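Local coordinates for methionine-binding lipoprotein metQ (PDB 4GOT) that probably binds methionine as the solute-binding lipoprotein of an ABC importer and passes it to the membrane-bound permease, at residues V39-D42 with Y43-N47; R119-A122 with M123-N126; S134-T138 with V139-L143; K157-P160 with E161-A164; V175-V179 with N180-Q184. One frame throughout, in Å; residues are numbered along the deposited sequence.

Interaction 1 of 5, residues V39-D42 with Y43-N47. With MSE (selenomethionine), chain B.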
# COMPACT_ATOMS: atom_id res chain seq x y z
N VAL A 39 -8.03 -4.85 12.77
CA VAL A 39 -7.78 -5.20 11.34
C VAL A 39 -9.18 -5.16 10.68
O VAL A 39 -10.15 -5.67 11.25
CB VAL A 39 -7.14 -6.60 11.18
CG1 VAL A 39 -6.92 -6.91 9.73
CG2 VAL A 39 -5.82 -6.75 11.99
N LEU A 40 -9.28 -4.57 9.49
CA LEU A 40 -10.59 -4.42 8.80
C LEU A 40 -10.56 -5.21 7.48
O LEU A 40 -9.48 -5.55 6.99
CB LEU A 40 -10.94 -2.92 8.62
CG LEU A 40 -11.01 -2.13 9.94
CD1 LEU A 40 -11.16 -0.67 9.60
CD2 LEU A 40 -12.17 -2.65 10.86
N SER A 41 -11.72 -5.51 6.91
CA SER A 41 -11.78 -6.44 5.74
C SER A 41 -11.38 -5.84 4.40
O SER A 41 -11.06 -6.59 3.47
CB SER A 41 -13.16 -7.09 5.61
OG SER A 41 -14.21 -6.16 5.72
N ASP A 42 -11.44 -4.53 4.24
CA ASP A 42 -10.93 -3.93 2.98
C ASP A 42 -10.56 -2.47 3.16
O ASP A 42 -10.98 -1.82 4.11
CB ASP A 42 -11.94 -4.13 1.81
CG ASP A 42 -12.86 -2.91 1.59
OD1 ASP A 42 -13.85 -2.79 2.33
OD2 ASP A 42 -12.59 -2.06 0.67
N TYR A 43 -9.71 -2.00 2.23
CA TYR A 43 -9.06 -0.75 2.26
C TYR A 43 -10.05 0.40 2.48
O TYR A 43 -9.70 1.38 3.13
CB TYR A 43 -8.37 -0.50 0.90
CG TYR A 43 -7.02 -1.15 0.57
CD1 TYR A 43 -6.21 -1.73 1.53
CD2 TYR A 43 -6.55 -1.13 -0.75
CE1 TYR A 43 -4.96 -2.27 1.20
CE2 TYR A 43 -5.32 -1.66 -1.11
CZ TYR A 43 -4.52 -2.24 -0.13
OH TYR A 43 -3.32 -2.76 -0.48
N LYS A 44 -11.27 0.29 1.96
CA LYS A 44 -12.22 1.41 2.06
C LYS A 44 -12.71 1.62 3.50
O LYS A 44 -13.22 2.69 3.83
CB LYS A 44 -13.41 1.22 1.10
CG LYS A 44 -13.14 1.40 -0.39
CD LYS A 44 -12.49 2.77 -0.71
CE LYS A 44 -13.16 3.55 -1.85
NZ LYS A 44 -13.22 2.76 -3.11
N MSE A 45 -12.56 0.60 4.35
CA MSE A 45 -13.02 0.70 5.73
C MSE A 45 -12.16 1.57 6.66
O MSE A 45 -12.67 2.10 7.68
CB MSE A 45 -13.17 -0.71 6.33
CG MSE A 45 -14.27 -1.46 5.67
SE MSE A 45 -14.55 -3.19 6.55
CE MSE A 45 -15.16 -2.55 8.30
N TYR A 46 -10.88 1.72 6.36
CA TYR A 46 -9.91 2.26 7.32
C TYR A 46 -10.11 3.77 7.55
O TYR A 46 -10.18 4.20 8.67
CB TYR A 46 -8.49 1.93 6.86
CG TYR A 46 -8.18 0.45 6.99
CD1 TYR A 46 -8.49 -0.45 5.97
CD2 TYR A 46 -7.61 -0.07 8.15
CE1 TYR A 46 -8.23 -1.83 6.13
CE2 TYR A 46 -7.38 -1.43 8.32
CZ TYR A 46 -7.68 -2.32 7.31
OH TYR A 46 -7.37 -3.66 7.49
N ASN A 47 -10.22 4.56 6.48
CA ASN A 47 -10.45 6.01 6.62
C ASN A 47 -11.83 6.31 7.18
O ASN A 47 -12.00 7.28 7.95
CB ASN A 47 -10.23 6.71 5.29
CG ASN A 47 -8.76 6.90 4.99
OD1 ASN A 47 -7.95 7.05 5.93
ND2 ASN A 47 -8.40 6.90 3.71
N MSE B . 0.08 -1.27 1.62
CA MSE B . -0.38 -0.94 0.24
C MSE B . 0.81 -0.59 -0.73
O MSE B . 1.61 0.22 -0.34
OXT MSE B . 0.98 -1.03 -1.89
CB MSE B . -1.32 0.28 0.31
CG MSE B . -2.10 0.57 -0.92
SE MSE B . -3.12 2.27 -0.81
CE MSE B . -4.68 1.58 0.41

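Interaction 2 of 5, residues R119-A122 with M123-N126. With MSE (selenomethionine), chain B.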
# COMPACT_ATOMS: atom_id res chain seq x y z
N ARG A 119 0.27 4.13 -10.70
CA ARG A 119 1.37 3.29 -10.14
C ARG A 119 1.54 1.98 -10.95
O ARG A 119 2.62 1.60 -11.32
CB ARG A 119 1.06 2.96 -8.68
CG ARG A 119 2.19 2.30 -7.91
CD ARG A 119 1.79 1.96 -6.49
NE ARG A 119 2.96 1.51 -5.76
CZ ARG A 119 2.95 1.00 -4.53
NH1 ARG A 119 1.83 0.87 -3.83
NH2 ARG A 119 4.11 0.62 -4.00
N MSE A 120 0.43 1.29 -11.19
CA MSE A 120 0.37 0.11 -12.06
C MSE A 120 0.80 0.35 -13.50
O MSE A 120 1.69 -0.34 -14.03
CB MSE A 120 -1.07 -0.45 -12.04
CG MSE A 120 -1.45 -0.91 -10.67
SE MSE A 120 -3.30 -1.43 -10.55
CE MSE A 120 -4.26 -0.01 -9.62
N LEU A 121 0.23 1.37 -14.14
CA LEU A 121 0.57 1.65 -15.52
C LEU A 121 2.05 2.05 -15.70
O LEU A 121 2.64 1.78 -16.76
CB LEU A 121 -0.37 2.73 -16.12
CG LEU A 121 -1.85 2.31 -16.14
CD1 LEU A 121 -2.65 3.44 -16.77
CD2 LEU A 121 -2.10 0.96 -16.82
N ALA A 122 2.64 2.66 -14.67
CA ALA A 122 4.02 3.16 -14.74
C ALA A 122 4.97 1.97 -14.80
O ALA A 122 6.00 2.05 -15.46
CB ALA A 122 4.35 4.06 -13.55
N MSE A 123 4.62 0.89 -14.12
CA MSE A 123 5.39 -0.36 -14.20
C MSE A 123 5.37 -0.97 -15.59
O MSE A 123 6.37 -1.49 -16.04
CB MSE A 123 4.87 -1.40 -13.21
CG MSE A 123 5.25 -1.06 -11.79
SE MSE A 123 4.74 -2.42 -10.55
CE MSE A 123 6.21 -3.68 -10.91
N LEU A 124 4.21 -0.93 -16.25
CA LEU A 124 4.10 -1.41 -17.61
C LEU A 124 4.86 -0.47 -18.56
O LEU A 124 5.43 -0.95 -19.51
CB LEU A 124 2.67 -1.55 -18.06
CG LEU A 124 1.73 -2.42 -17.19
CD1 LEU A 124 0.36 -2.57 -17.86
CD2 LEU A 124 2.37 -3.79 -16.95
N GLU A 125 4.87 0.83 -18.31
CA GLU A 125 5.56 1.75 -19.22
C GLU A 125 7.08 1.57 -19.07
O GLU A 125 7.81 1.56 -20.07
CB GLU A 125 5.13 3.21 -18.96
CG GLU A 125 5.84 4.22 -19.88
CD GLU A 125 5.37 5.66 -19.68
OE1 GLU A 125 5.25 6.11 -18.51
OE2 GLU A 125 5.13 6.33 -20.71
N ASN A 126 7.53 1.43 -17.83
CA ASN A 126 8.93 1.14 -17.52
C ASN A 126 9.40 -0.20 -18.14
O ASN A 126 10.56 -0.30 -18.55
CB ASN A 126 9.15 1.12 -16.00
CG ASN A 126 10.55 0.66 -15.62
OD1 ASN A 126 11.50 1.43 -15.68
ND2 ASN A 126 10.70 -0.62 -15.26
N MSE B . 0.08 -1.27 1.62
CA MSE B . -0.38 -0.94 0.24
C MSE B . 0.81 -0.59 -0.73
O MSE B . 1.61 0.22 -0.34
OXT MSE B . 0.98 -1.03 -1.89
CB MSE B . -1.32 0.28 0.31
CG MSE B . -2.10 0.57 -0.92
SE MSE B . -3.12 2.27 -0.81
CE MSE B . -4.68 1.58 0.41

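Interaction 3 of 5, residues S134-T138 with V139-L143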
# COMPACT_ATOMS: atom_id res chain seq x y z
N SER A 134 2.87 12.06 -21.78
CA SER A 134 3.83 12.75 -20.94
C SER A 134 3.28 14.06 -20.30
O SER A 134 3.92 14.64 -19.43
CB SER A 134 5.10 13.04 -21.73
OG SER A 134 4.85 14.03 -22.71
N LYS A 135 2.12 14.54 -20.77
CA LYS A 135 1.49 15.75 -20.22
C LYS A 135 0.66 15.46 -18.99
O LYS A 135 0.08 16.36 -18.44
CB LYS A 135 0.63 16.47 -21.29
CG LYS A 135 1.40 16.85 -22.53
CD LYS A 135 0.55 17.52 -23.60
CE LYS A 135 1.43 17.94 -24.77
NZ LYS A 135 0.74 18.73 -25.82
N VAL A 136 0.61 14.20 -18.53
CA VAL A 136 -0.06 13.89 -17.33
C VAL A 136 0.95 13.33 -16.31
O VAL A 136 1.73 12.44 -16.64
CB VAL A 136 -1.20 12.88 -17.63
CG1 VAL A 136 -1.76 12.23 -16.37
CG2 VAL A 136 -2.28 13.58 -18.46
N GLU A 137 0.94 13.85 -15.09
CA GLU A 137 1.69 13.23 -13.99
C GLU A 137 1.30 11.75 -13.82
O GLU A 137 0.11 11.36 -13.76
CB GLU A 137 1.49 13.97 -12.64
CG GLU A 137 1.81 15.46 -12.58
CD GLU A 137 3.31 15.79 -12.61
OE1 GLU A 137 4.13 14.84 -12.57
OE2 GLU A 137 3.66 17.02 -12.65
N THR A 138 2.34 10.93 -13.71
CA THR A 138 2.20 9.49 -13.54
C THR A 138 1.24 9.13 -12.44
O THR A 138 0.45 8.20 -12.61
CB THR A 138 3.53 8.85 -13.15
OG1 THR A 138 4.51 9.16 -14.15
CG2 THR A 138 3.37 7.36 -13.03
N VAL A 139 1.35 9.83 -11.30
CA VAL A 139 0.48 9.56 -10.12
C VAL A 139 -0.99 9.79 -10.43
O VAL A 139 -1.87 9.17 -9.81
CB VAL A 139 0.92 10.41 -8.89
CG1 VAL A 139 0.75 11.90 -9.18
CG2 VAL A 139 0.17 9.96 -7.62
N ASP A 140 -1.25 10.70 -11.38
CA ASP A 140 -2.59 11.00 -11.89
C ASP A 140 -3.00 10.24 -13.17
O ASP A 140 -4.08 10.48 -13.67
CB ASP A 140 -2.75 12.50 -12.21
CG ASP A 140 -2.29 13.43 -11.09
OD1 ASP A 140 -2.43 13.10 -9.90
OD2 ASP A 140 -1.78 14.53 -11.43
N ALA A 141 -2.14 9.38 -13.71
CA ALA A 141 -2.44 8.67 -14.96
C ALA A 141 -3.54 7.63 -14.79
O ALA A 141 -3.54 6.89 -13.80
CB ALA A 141 -1.20 7.98 -15.51
N THR A 142 -4.42 7.54 -15.78
CA THR A 142 -5.36 6.41 -15.87
C THR A 142 -5.24 5.70 -17.24
O THR A 142 -4.44 6.09 -18.14
CB THR A 142 -6.85 6.83 -15.59
OG1 THR A 142 -7.34 7.72 -16.61
CG2 THR A 142 -6.99 7.49 -14.16
N LEU A 143 -6.08 4.69 -17.42
CA LEU A 143 -6.19 4.00 -18.72
C LEU A 143 -6.48 4.95 -19.88
O LEU A 143 -5.97 4.73 -20.98
CB LEU A 143 -7.25 2.85 -18.67
CG LEU A 143 -6.94 1.57 -17.86
CD1 LEU A 143 -8.11 0.58 -17.89
CD2 LEU A 143 -5.69 0.85 -18.31
O HOH W 1 -1.40 15.22 -14.04

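Interaction 4 of 5, residues K157-P160 with E161-A164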
# COMPACT_ATOMS: atom_id res chain seq x y z
N LYS A 157 -10.24 -5.37 -13.87
CA LYS A 157 -10.00 -4.83 -12.54
C LYS A 157 -10.59 -5.73 -11.50
O LYS A 157 -11.73 -6.15 -11.65
CB LYS A 157 -10.58 -3.42 -12.38
CG LYS A 157 -9.85 -2.37 -13.17
CD LYS A 157 -10.75 -1.20 -13.51
CE LYS A 157 -10.12 -0.29 -14.56
NZ LYS A 157 -9.40 0.78 -13.83
N VAL A 158 -9.78 -6.05 -10.48
CA VAL A 158 -10.20 -6.89 -9.35
C VAL A 158 -9.92 -6.13 -8.05
O VAL A 158 -8.95 -5.38 -7.95
CB VAL A 158 -9.44 -8.24 -9.38
CG1 VAL A 158 -9.73 -9.08 -8.13
CG2 VAL A 158 -9.83 -9.03 -10.65
N ALA A 159 -10.72 -6.37 -7.02
CA ALA A 159 -10.45 -5.78 -5.72
C ALA A 159 -9.03 -6.17 -5.27
O ALA A 159 -8.59 -7.29 -5.56
CB ALA A 159 -11.51 -6.20 -4.71
N PRO A 160 -8.29 -5.24 -4.62
CA PRO A 160 -6.90 -5.52 -4.17
C PRO A 160 -6.87 -6.69 -3.17
O PRO A 160 -5.90 -7.42 -3.09
CB PRO A 160 -6.42 -4.20 -3.54
CG PRO A 160 -7.60 -3.28 -3.63
CD PRO A 160 -8.63 -3.81 -4.52
N GLU A 161 -7.99 -6.89 -2.48
CA GLU A 161 -8.13 -8.00 -1.55
C GLU A 161 -8.22 -9.38 -2.23
O GLU A 161 -8.18 -10.44 -1.55
CB GLU A 161 -9.41 -7.76 -0.68
CG GLU A 161 -9.32 -6.61 0.33
CD GLU A 161 -9.36 -5.18 -0.28
OE1 GLU A 161 -10.02 -5.00 -1.35
OE2 GLU A 161 -8.80 -4.24 0.37
N LEU A 162 -8.45 -9.40 -3.54
CA LEU A 162 -8.78 -10.61 -4.27
C LEU A 162 -7.85 -10.85 -5.43
O LEU A 162 -8.00 -11.87 -6.08
CB LEU A 162 -10.21 -10.53 -4.83
CG LEU A 162 -11.37 -10.63 -3.82
CD1 LEU A 162 -12.70 -10.43 -4.56
CD2 LEU A 162 -11.35 -11.93 -2.98
N THR A 163 -6.91 -9.94 -5.72
CA THR A 163 -5.96 -10.20 -6.80
C THR A 163 -5.06 -11.46 -6.58
O THR A 163 -4.69 -12.16 -7.56
CB THR A 163 -5.09 -8.98 -7.15
OG1 THR A 163 -4.49 -8.48 -5.95
CG2 THR A 163 -5.91 -7.89 -7.86
N ALA A 164 -4.69 -11.75 -5.33
CA ALA A 164 -4.02 -13.05 -5.02
C ALA A 164 -4.84 -14.24 -5.55
O ALA A 164 -4.26 -15.22 -6.05
CB ALA A 164 -3.78 -13.20 -3.52
O HOH W 2 -5.23 -10.07 -2.87
O HOH W 3 -3.54 -6.21 -4.25

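Interaction 5 of 5, residues V175-V179 with N180-Q184. With MSE (selenomethionine), chain B.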
# COMPACT_ATOMS: atom_id res chain seq x y z
N VAL A 175 -0.82 -10.23 -13.14
CA VAL A 175 -1.72 -9.72 -12.06
C VAL A 175 -0.95 -8.85 -11.06
O VAL A 175 0.13 -9.24 -10.58
CB VAL A 175 -2.39 -10.89 -11.27
CG1 VAL A 175 -3.32 -10.31 -10.20
CG2 VAL A 175 -3.13 -11.85 -12.21
N PHE A 176 -1.48 -7.63 -10.80
CA PHE A 176 -0.92 -6.73 -9.76
C PHE A 176 -1.39 -7.15 -8.38
O PHE A 176 -2.59 -7.38 -8.18
CB PHE A 176 -1.30 -5.26 -10.00
CG PHE A 176 -0.55 -4.63 -11.16
CD1 PHE A 176 -1.06 -4.71 -12.45
CD2 PHE A 176 0.63 -3.94 -10.96
CE1 PHE A 176 -0.39 -4.14 -13.54
CE2 PHE A 176 1.30 -3.36 -12.05
CZ PHE A 176 0.79 -3.45 -13.33
N ILE A 177 -0.45 -7.27 -7.43
CA ILE A 177 -0.80 -7.57 -6.01
C ILE A 177 0.04 -6.62 -5.10
O ILE A 177 1.29 -6.56 -5.21
CB ILE A 177 -0.56 -9.05 -5.59
CG1 ILE A 177 -1.01 -10.05 -6.68
CG2 ILE A 177 -1.29 -9.35 -4.28
CD1 ILE A 177 -0.68 -11.52 -6.40
N ASN A 178 -0.65 -5.89 -4.23
CA ASN A 178 -0.01 -5.02 -3.24
C ASN A 178 0.74 -5.93 -2.27
O ASN A 178 0.20 -6.96 -1.89
CB ASN A 178 -1.06 -4.24 -2.44
CG ASN A 178 -1.84 -3.22 -3.27
OD1 ASN A 178 -1.40 -2.08 -3.45
ND2 ASN A 178 -2.98 -3.62 -3.80
N VAL A 179 1.93 -5.52 -1.82
CA VAL A 179 2.72 -6.36 -0.90
C VAL A 179 1.91 -6.84 0.34
O VAL A 179 2.02 -7.99 0.73
CB VAL A 179 4.02 -5.66 -0.44
CG1 VAL A 179 4.74 -6.52 0.63
CG2 VAL A 179 4.95 -5.29 -1.61
N ASN A 180 1.12 -5.98 0.96
CA ASN A 180 0.35 -6.42 2.16
C ASN A 180 -0.58 -7.63 1.91
O ASN A 180 -0.62 -8.59 2.70
CB ASN A 180 -0.45 -5.27 2.80
CG ASN A 180 -1.69 -4.86 2.01
OD1 ASN A 180 -1.59 -4.14 1.00
ND2 ASN A 180 -2.88 -5.22 2.54
N TYR A 181 -1.28 -7.61 0.78
CA TYR A 181 -2.16 -8.72 0.40
C TYR A 181 -1.40 -9.88 -0.19
O TYR A 181 -1.79 -11.02 0.04
CB TYR A 181 -3.24 -8.22 -0.54
CG TYR A 181 -4.26 -7.40 0.18
CD1 TYR A 181 -4.85 -7.87 1.36
CD2 TYR A 181 -4.68 -6.15 -0.34
CE1 TYR A 181 -5.80 -7.12 2.03
CE2 TYR A 181 -5.65 -5.41 0.32
CZ TYR A 181 -6.21 -5.89 1.49
OH TYR A 181 -7.17 -5.16 2.17
N ALA A 182 -0.24 -9.60 -0.84
CA ALA A 182 0.63 -10.70 -1.27
C ALA A 182 1.12 -11.49 -0.08
O ALA A 182 1.05 -12.71 -0.08
CB ALA A 182 1.82 -10.16 -2.07
N ILE A 183 1.68 -10.82 0.93
CA ILE A 183 2.17 -11.49 2.16
C ILE A 183 1.01 -12.14 2.95
O ILE A 183 1.20 -13.23 3.47
CB ILE A 183 3.00 -10.56 3.09
CG1 ILE A 183 4.28 -10.08 2.37
CG2 ILE A 183 3.49 -11.30 4.35
CD1 ILE A 183 5.00 -9.03 3.16
N GLN A 184 -0.16 -11.49 3.00
CA GLN A 184 -1.34 -12.04 3.66
C GLN A 184 -1.79 -13.41 3.07
O GLN A 184 -2.20 -14.28 3.82
CB GLN A 184 -2.52 -11.02 3.66
CG GLN A 184 -3.67 -11.45 4.60
CD GLN A 184 -4.73 -10.37 4.82
OE1 GLN A 184 -4.50 -9.17 4.59
NE2 GLN A 184 -5.91 -10.78 5.33
N MSE B . 0.08 -1.27 1.62
CA MSE B . -0.38 -0.94 0.24
C MSE B . 0.81 -0.59 -0.73
O MSE B . 1.61 0.22 -0.34
OXT MSE B . 0.98 -1.03 -1.89
CB MSE B . -1.32 0.28 0.31
CG MSE B . -2.10 0.57 -0.92
SE MSE B . -3.12 2.27 -0.81
CE MSE B . -4.68 1.58 0.41

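Interaction 1 of 5, residues V39-D42 with Y43-N47
L40 lies across Y46, whose CB leaves the helix and whose CG, the first ring atom, lies near L40 CD1. With CG anti to the carbonyl carbon (chi1 -70°), the ring runs back alongside the residues that precede the helix. CD1 and CE1 pass the backbone of D42, each 3.4 Å from D42 O, an oblique approach. CD2, on the other flank, is likewise near L40 CD1. L40 CB sits over one face of the ring, closest to CZ, offset toward the rim, in a CH-pi contact 3.9 Å from the Y46 centroid. At the tip, Y46 OH accepts a hydrogen bond of 2.9 Å from L40 N. The stretch is the strand-to-helix connection of an alpha/beta solute-binding domain, running from strand 34-38 into helix 44-51. D42 opens the helical turn: its OD2 caps K44 N at 3.0 Å, met from above the carboxylate plane, while D42 O accepts from M45 N at 2.9 Å. A phenylalanine in place of Y46 would probably keep the ring under L40 CB but leave L40 N without its hydroxyl acceptor. The selenium of M45 approaches S41 OG to 3.1 Å. Y43 turns to the pocket, where CE of the bound selenomethionine stands over the centre of its ring, 3.4 Å above the plane, while Y43 OH is hydrogen-bonded to N180.

Interaction 2 of 5, residues R119-A122 with M123-N126
The guanidinium of R119 is met at its edge, near its plane, by the carboxylate of the bound selenomethionine, R119 NH1 giving a hydrogen bond of 2.8 Å to the ligand's OXT. R119 belongs to helix 117-126, which here runs from the ligand pocket out toward the protein surface, joined to M123-N126 by successive helical turns. The arginine chain is extended, with CG anti to the backbone N (chi1 -171°), and this stretch carries the charge from the helix to the ligand. E116 also forms a salt bridge with NH1, and E197 with NH2, so the guanidinium is held by acidic partners as well as by the ligand. A leucine in place of R119 would probably leave the ligand carboxylate without this charged donor and E116 and E197 without their mate. Behind the arginine, M120 O takes weak bonds from both M123 N and L124 N. The next turn is firmer, E125 N reaching L121 O at 2.9 Å. Side chains of M120, M123 and L124 rest on F176 of strand 174-177, packing the helix against the sheet. In the last bond N126 N meets A122 O at 2.9 Å, with an N-H...O angle of 164°, and N126 CB lies 3.3 Å from that same oxygen.

Interaction 3 of 5, residues S134-T138 with V139-L143
Hydrogen bonds of the backbone fold E137 and T138 back onto D140 and A141. D140 N gives a weak bond to E137 O, 2.8 Å long but bent to 128° at the hydrogen. A141 N reaches T138 O at 3.1 Å and more nearly straight, although the donor stands well above the carbonyl plane. Each bond links residues three apart.

A water adds a polar bridge on one side of this turn. It accepts from E137 N at 2.9 Å and donates to D140 OD2 at 2.7 Å, tying the aspartate carboxylate to the backbone where the turn begins. D140 CG, anti to its own carbonyl carbon (chi1 -49°), points the same way as the neighbouring E137 side chain. D140 OD2 thereby comes alongside the aliphatic part of E137, 3.5 Å from CB. The two carboxylates are nearly perpendicular, and E137 OE1 stays 6.0 Å from D140 OD2, a separation that probably eases the repulsion of like charges.

Apolar contacts are looser. V136 CG1 reaches A141 CA at 3.9 Å, and V139 CG1 approaches E137 CB. Outside the turn, T138 touches A122 of helix 117-126, while V139 touches Y204.

The i to i+3 bonding is that of a short 3-10 turn, here within the loop that joins the two strands of the small antiparallel sheet, 131-132 and 146-148.

Interaction 4 of 5, residues K157-P160 with E161-A164
A159 O receives the strongest direct bond across this junction, from L162 N at 2.9 Å, and T163 N adds a weak one to the same oxygen. The bonds close a turn between the end of strand 154-158 and helix 163-168, with L162 at the N-cap; this is a strand-to-helix connection in the domain built around the five-stranded mixed sheet. The L162 N-H comes from above the A159 carbonyl plane.

P160 O is served by two waters. One donates to it at 2.7 Å and accepts from A164 N, carrying the carbonyl's link into the first turn of the helix; the other donates at 2.9 Å and also bonds T163 OG1. The acid of E161 works outside the turn: OE2 accepts from Y43 N and, weakly, from Y181 OH. Its chain bends at chi2 (72°), folding the carboxylate back beside the proline that precedes it, with E161 OE1 3.7 Å from P160 CD.

Apolar groups fill in behind the polar turn. V158 and L162 side chains cross at about a right angle, V158 CG1 lying 3.6 Å from L162 CB. P160 also touches T111 and N178, so the turn rests against its neighbours in the sheet and near the pocket. On the helix side, T163 CG2 packs at 3.9 Å from V158 CB and 3.6 Å from A159 O.

Interaction 5 of 5, residues V175-V179 with N180-Q184
A chi1 of 174° turns V179 CG1 away from its own N and alongside I183 CD1, 3.6 Å off, the two side chains pointing the same way. They lie one turn apart on helix 179-184, which follows strand 174-177; N178, between strand and helix, is the N-cap residue of this strand-to-helix junction at the ligand pocket. The first helical bonds are regular: A182 N reaches N178 O at 2.9 Å and I183 N reaches V179 O at 2.9 Å, both nearly along the C=O axis. I177 joins the strand to the helix by placing CG2 3.9 Å from A182 CB.

N180 takes the less usual rotamer, CG set between its backbone N and carbonyl carbon (chi1 74°). Its OD1 thereby faces the ligand, accepting a weak bond of 3.4 Å from the amino group N of the selenomethionine, while the hydroxyl of Y43 is its stronger partner. Y181 meets the ring of Y43 with planes at about 35°. The amide of N180 also turns back over its neighbour, N180 ND2 standing 3.2 Å above the plane of the Y181 ring, over its centre.

Overall arrangement
The five contacts follow one another along the chain. Interaction 1 belongs with the six-stranded sheet, at the exit of its edge strand 34-38, whereas interactions 4 and 5 leave strands 154-158 and 174-177 of the five-stranded sheet. Their centres are about 9 Å apart, and interaction 1 touches both through Y43. Interaction 2, on helix 117-126, lies about 26 Å from interaction 1, centre to centre, on the other side of the chain's centre. Both nonetheless touch the selenomethionine, as does interaction 5, so the ligand is held between parts of both sheets, consistent with a two-lobed binding protein. Interaction 3 packs on interaction 2, farther from the ligand.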